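Local coordinates for glycoside hydrolase family 15, cellulose signaling associated protein envoy (Hypocrea jecorina, PDB 4WUJ), which is a fungal blue-light photoreceptor whose flavin-binding LOV domain probably couples light sensing to the oxidative stress response, at residues 98-101 and 106-109. Numbering follows the deposited sequence.
Sequences RRAI and EVQV. With FMN (flavin mononucleotide), chain I; SO4 (sulfate ion), chain J.
FMN O3P sits beside the Arg98 guanidinium, at an edge and close to the level of the group, while sulfate O1 stands over one face of the Arg99 guanidinium, 3.2 Å from its plane and displaced from the centre. Both arginines lie on helix 92-103 of this LOV domain, a PAS fold in which the helix turns back into the outer strand 107-114 of the antiparallel sheet. Arg98 NH1 gives a fairly straight bond to FMN O3P (2.8 Å, 158°), and its NH2 reaches sulfate O1 at 3.0 Å. The bend at chi3 (62°) turns the guanidinium so that it serves both anions, with NE adding a weak bond to sulfate O2. Arg99 NE makes another weak bond, to O3 of the same sulfate, probably a guest from the crystallisation liquor; Arg102 also binds it. A long cationic side chain suits Arg98, which reaches from helix to flavin phosphate, and a leucine in its place would probably leave O3P without this charged partner. The CB of Ile101 points away from the strand, and its apolar CD1 lies 3.7 Å from the flavin methyl C8M. The helix itself meets the strand at Ala100, where a small residue allows close approach; beta-branched Val107 suits the extended strand and turns an apolar side chain toward the helix. Ala100 CB lies 3.4 Å from Val107 CB, tighter than usual for carbons, and 3.5 Å from Val107 CG1.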
ATOM      1  N   ARG C  98       1.058  15.136  19.535  1.00 29.00           N
ATOM      2  CA  ARG C  98       0.296  16.370  19.483  1.00 31.49           C
ATOM      3  C   ARG C  98       1.150  17.535  19.039  1.00 32.84           C
ATOM      4  O   ARG C  98       0.742  18.347  18.178  1.00 24.24           O
ATOM      5  CB  ARG C  98      -0.327  16.663  20.843  1.00 32.17           C
ATOM      6  CG  ARG C  98      -1.199  17.882  20.821  1.00 29.40           C
ATOM      7  CD  ARG C  98      -2.070  18.027  22.049  1.00 31.15           C
ATOM      8  NE  ARG C  98      -1.254  18.169  23.240  1.00 37.73           N
ATOM      9  CZ  ARG C  98      -1.208  17.294  24.237  1.00 38.71           C
ATOM     10  NH1 ARG C  98      -1.971  16.208  24.235  1.00 34.25           N
ATOM     11  NH2 ARG C  98      -0.408  17.529  25.261  1.00 44.28           N
ATOM     12  N   ARG C  99       2.357  17.578  19.599  1.00 30.25           N
ATOM     13  CA  ARG C  99       3.247  18.712  19.432  1.00 32.95           C
ATOM     14  C   ARG C  99       3.909  18.597  18.087  1.00 26.99           C
ATOM     15  O   ARG C  99       4.097  19.578  17.365  1.00 34.72           O
ATOM     16  CB  ARG C  99       4.292  18.744  20.554  1.00 44.71           C
ATOM     17  CG  ARG C  99       3.934  19.695  21.726  1.00 53.96           C
ATOM     18  CD  ARG C  99       4.025  19.006  23.104  1.00 60.42           C
ATOM     19  NE  ARG C  99       3.887  19.942  24.215  1.00 62.75           N
ATOM     20  CZ  ARG C  99       4.259  19.689  25.473  1.00 60.75           C
ATOM     21  NH1 ARG C  99       4.815  18.521  25.808  1.00 62.25           N
ATOM     22  NH2 ARG C  99       4.082  20.625  26.407  1.00 53.85           N
ATOM     23  N   ALA C 100       4.204  17.377  17.701  1.00 28.03           N
ATOM     24  CA  ALA C 100       4.829  17.164  16.402  1.00 33.74           C
ATOM     25  C   ALA C 100       3.861  17.546  15.286  1.00 29.23           C
ATOM     26  O   ALA C 100       4.206  18.302  14.357  1.00 31.19           O
ATOM     27  CB  ALA C 100       5.246  15.750  16.291  1.00 34.42           C
ATOM     28  N   ILE C 101       2.622  17.088  15.430  1.00 29.63           N
ATOM     29  CA  ILE C 101       1.591  17.335  14.408  1.00 33.32           C
ATOM     30  C   ILE C 101       1.470  18.835  14.222  1.00 40.32           C
ATOM     31  O   ILE C 101       1.456  19.339  13.091  1.00 34.82           O
ATOM     32  CB  ILE C 101       0.237  16.749  14.826  1.00 30.55           C
ATOM     33  CG1 ILE C 101       0.242  15.231  14.645  1.00 25.68           C
ATOM     34  CG2 ILE C 101      -0.896  17.398  14.026  1.00 35.52           C
ATOM     35  CD1 ILE C 101      -0.897  14.523  15.331  1.00 24.16           C
ATOM     36  N   GLU C 106       7.920  15.469  11.545  1.00 35.49           N
ATOM     37  CA  GLU C 106       7.973  14.017  11.593  1.00 45.09           C
ATOM     38  C   GLU C 106       8.062  13.631  13.032  1.00 37.75           C
ATOM     39  O   GLU C 106       8.702  14.333  13.808  1.00 37.57           O
ATOM     40  CB  GLU C 106       9.241  13.500  10.908  1.00 42.70           C
ATOM     41  CG  GLU C 106       9.198  13.588   9.416  1.00 57.05           C
ATOM     42  CD  GLU C 106      10.557  13.359   8.778  1.00 51.25           C
ATOM     43  OE1 GLU C 106      11.280  12.403   9.188  1.00 47.39           O
ATOM     44  OE2 GLU C 106      10.874  14.142   7.849  1.00 47.87           O
ATOM     45  N   VAL C 107       7.487  12.489  13.377  1.00 25.68           N
ATOM     46  CA  VAL C 107       7.594  11.992  14.713  1.00 23.90           C
ATOM     47  C   VAL C 107       7.355  10.525  14.723  1.00 31.05           C
ATOM     48  O   VAL C 107       6.555   9.988  13.950  1.00 29.64           O
ATOM     49  CB  VAL C 107       6.556  12.660  15.641  1.00 37.28           C
ATOM     50  CG1 VAL C 107       5.141  12.488  15.075  1.00 37.14           C
ATOM     51  CG2 VAL C 107       6.638  12.101  17.042  1.00 34.76           C
ATOM     52  N   GLN C 108       8.048   9.849  15.612  1.00 28.99           N
ATOM     53  CA  GLN C 108       7.829   8.431  15.749  1.00 37.74           C
ATOM     54  C   GLN C 108       7.883   8.096  17.208  1.00 35.44           C
ATOM     55  O   GLN C 108       8.879   8.387  17.894  1.00 39.98           O
ATOM     56  CB  GLN C 108       8.856   7.630  14.934  1.00 32.02           C
ATOM     57  CG  GLN C 108       8.755   6.140  15.119  1.00 36.14           C
ATOM     58  CD  GLN C 108       9.772   5.379  14.261  1.00 39.97           C
ATOM     59  OE1 GLN C 108      10.985   5.517  14.433  1.00 35.47           O
ATOM     60  NE2 GLN C 108       9.274   4.607  13.309  1.00 37.94           N
ATOM     61  N   VAL C 109       6.803   7.491  17.674  1.00 28.49           N
ATOM     62  CA  VAL C 109       6.679   7.084  19.044  1.00 28.78           C
ATOM     63  C   VAL C 109       6.076   5.706  19.092  1.00 32.35           C
ATOM     64  O   VAL C 109       5.604   5.166  18.102  1.00 30.85           O
ATOM     65  CB  VAL C 109       5.717   8.026  19.852  1.00 36.93           C
ATOM     66  CG1 VAL C 109       5.992   9.485  19.526  1.00 33.28           C
ATOM     67  CG2 VAL C 109       4.261   7.670  19.576  1.00 42.10           C
TER
HETATM   68  N1  FMN I5201      -2.666   8.072  17.855  1.00 29.08           N
HETATM   69  C2  FMN I5201      -2.625   6.758  18.270  1.00 32.35           C
HETATM   70  O2  FMN I5201      -2.733   6.478  19.462  1.00 31.55           O
HETATM   71  N3  FMN I5201      -2.479   5.737  17.334  1.00 28.33           N
HETATM   72  C4  FMN I5201      -2.357   6.005  15.992  1.00 31.35           C
HETATM   73  O4  FMN I5201      -2.247   5.072  15.203  1.00 24.07           O
HETATM   74  C4A FMN I5201      -2.396   7.337  15.556  1.00 37.12           C
HETATM   75  N5  FMN I5201      -2.296   7.644  14.206  1.00 27.20           N
HETATM   76  C5A FMN I5201      -2.319   8.946  13.792  1.00 26.15           C
HETATM   77  C6  FMN I5201      -2.195   9.203  12.440  1.00 23.73           C
HETATM   78  C7  FMN I5201      -2.244  10.506  11.973  1.00 28.87           C
HETATM   79  C7M FMN I5201      -2.094  10.732  10.501  1.00 22.78           C
HETATM   80  C8  FMN I5201      -2.410  11.568  12.890  1.00 27.27           C
HETATM   81  C8M FMN I5201      -2.461  12.991  12.391  1.00 20.67           C
HETATM   82  C9  FMN I5201      -2.516  11.296  14.261  1.00 25.62           C
HETATM   83  C9A FMN I5201      -2.475   9.985  14.720  1.00 27.19           C
HETATM   84  N10 FMN I5201      -2.593   9.680  16.081  1.00 31.76           N
HETATM   85  C10 FMN I5201      -2.554   8.363  16.496  1.00 30.28           C
HETATM   86  C1' FMN I5201      -2.705  10.718  17.177  1.00 24.59           C
HETATM   87  C2' FMN I5201      -4.059  11.303  17.502  1.00 27.07           C
HETATM   88  O2' FMN I5201      -4.830  11.349  16.323  1.00 23.79           O
HETATM   89  C3' FMN I5201      -3.838  12.689  18.174  1.00 26.52           C
HETATM   90  O3' FMN I5201      -3.082  13.547  17.326  1.00 24.30           O
HETATM   91  C4' FMN I5201      -3.095  12.531  19.522  1.00 29.40           C
HETATM   92  O4' FMN I5201      -3.935  11.820  20.407  1.00 25.65           O
HETATM   93  C5' FMN I5201      -2.639  13.866  20.136  1.00 27.39           C
HETATM   94  O5' FMN I5201      -3.712  14.791  20.152  1.00 24.84           O
HETATM   95  P   FMN I5201      -4.730  14.851  21.379  1.00 30.39           P
HETATM   96  O1P FMN I5201      -5.783  15.869  20.974  1.00 33.69           O
HETATM   97  O2P FMN I5201      -5.419  13.570  21.705  1.00 27.14           O
HETATM   98  O3P FMN I5201      -3.999  15.323  22.593  1.00 32.34           O
HETATM   99  S   SO4 J5202       0.343  21.052  25.131  1.00 53.27           S
HETATM  100  O1  SO4 J5202       0.751  20.173  26.224  1.00 52.35           O
HETATM  101  O2  SO4 J5202      -1.043  20.772  24.765  1.00 46.26           O
HETATM  102  O3  SO4 J5202       1.284  21.010  24.016  1.00 46.58           O
HETATM  103  O4  SO4 J5202       0.343  22.422  25.591  1.00 47.54           O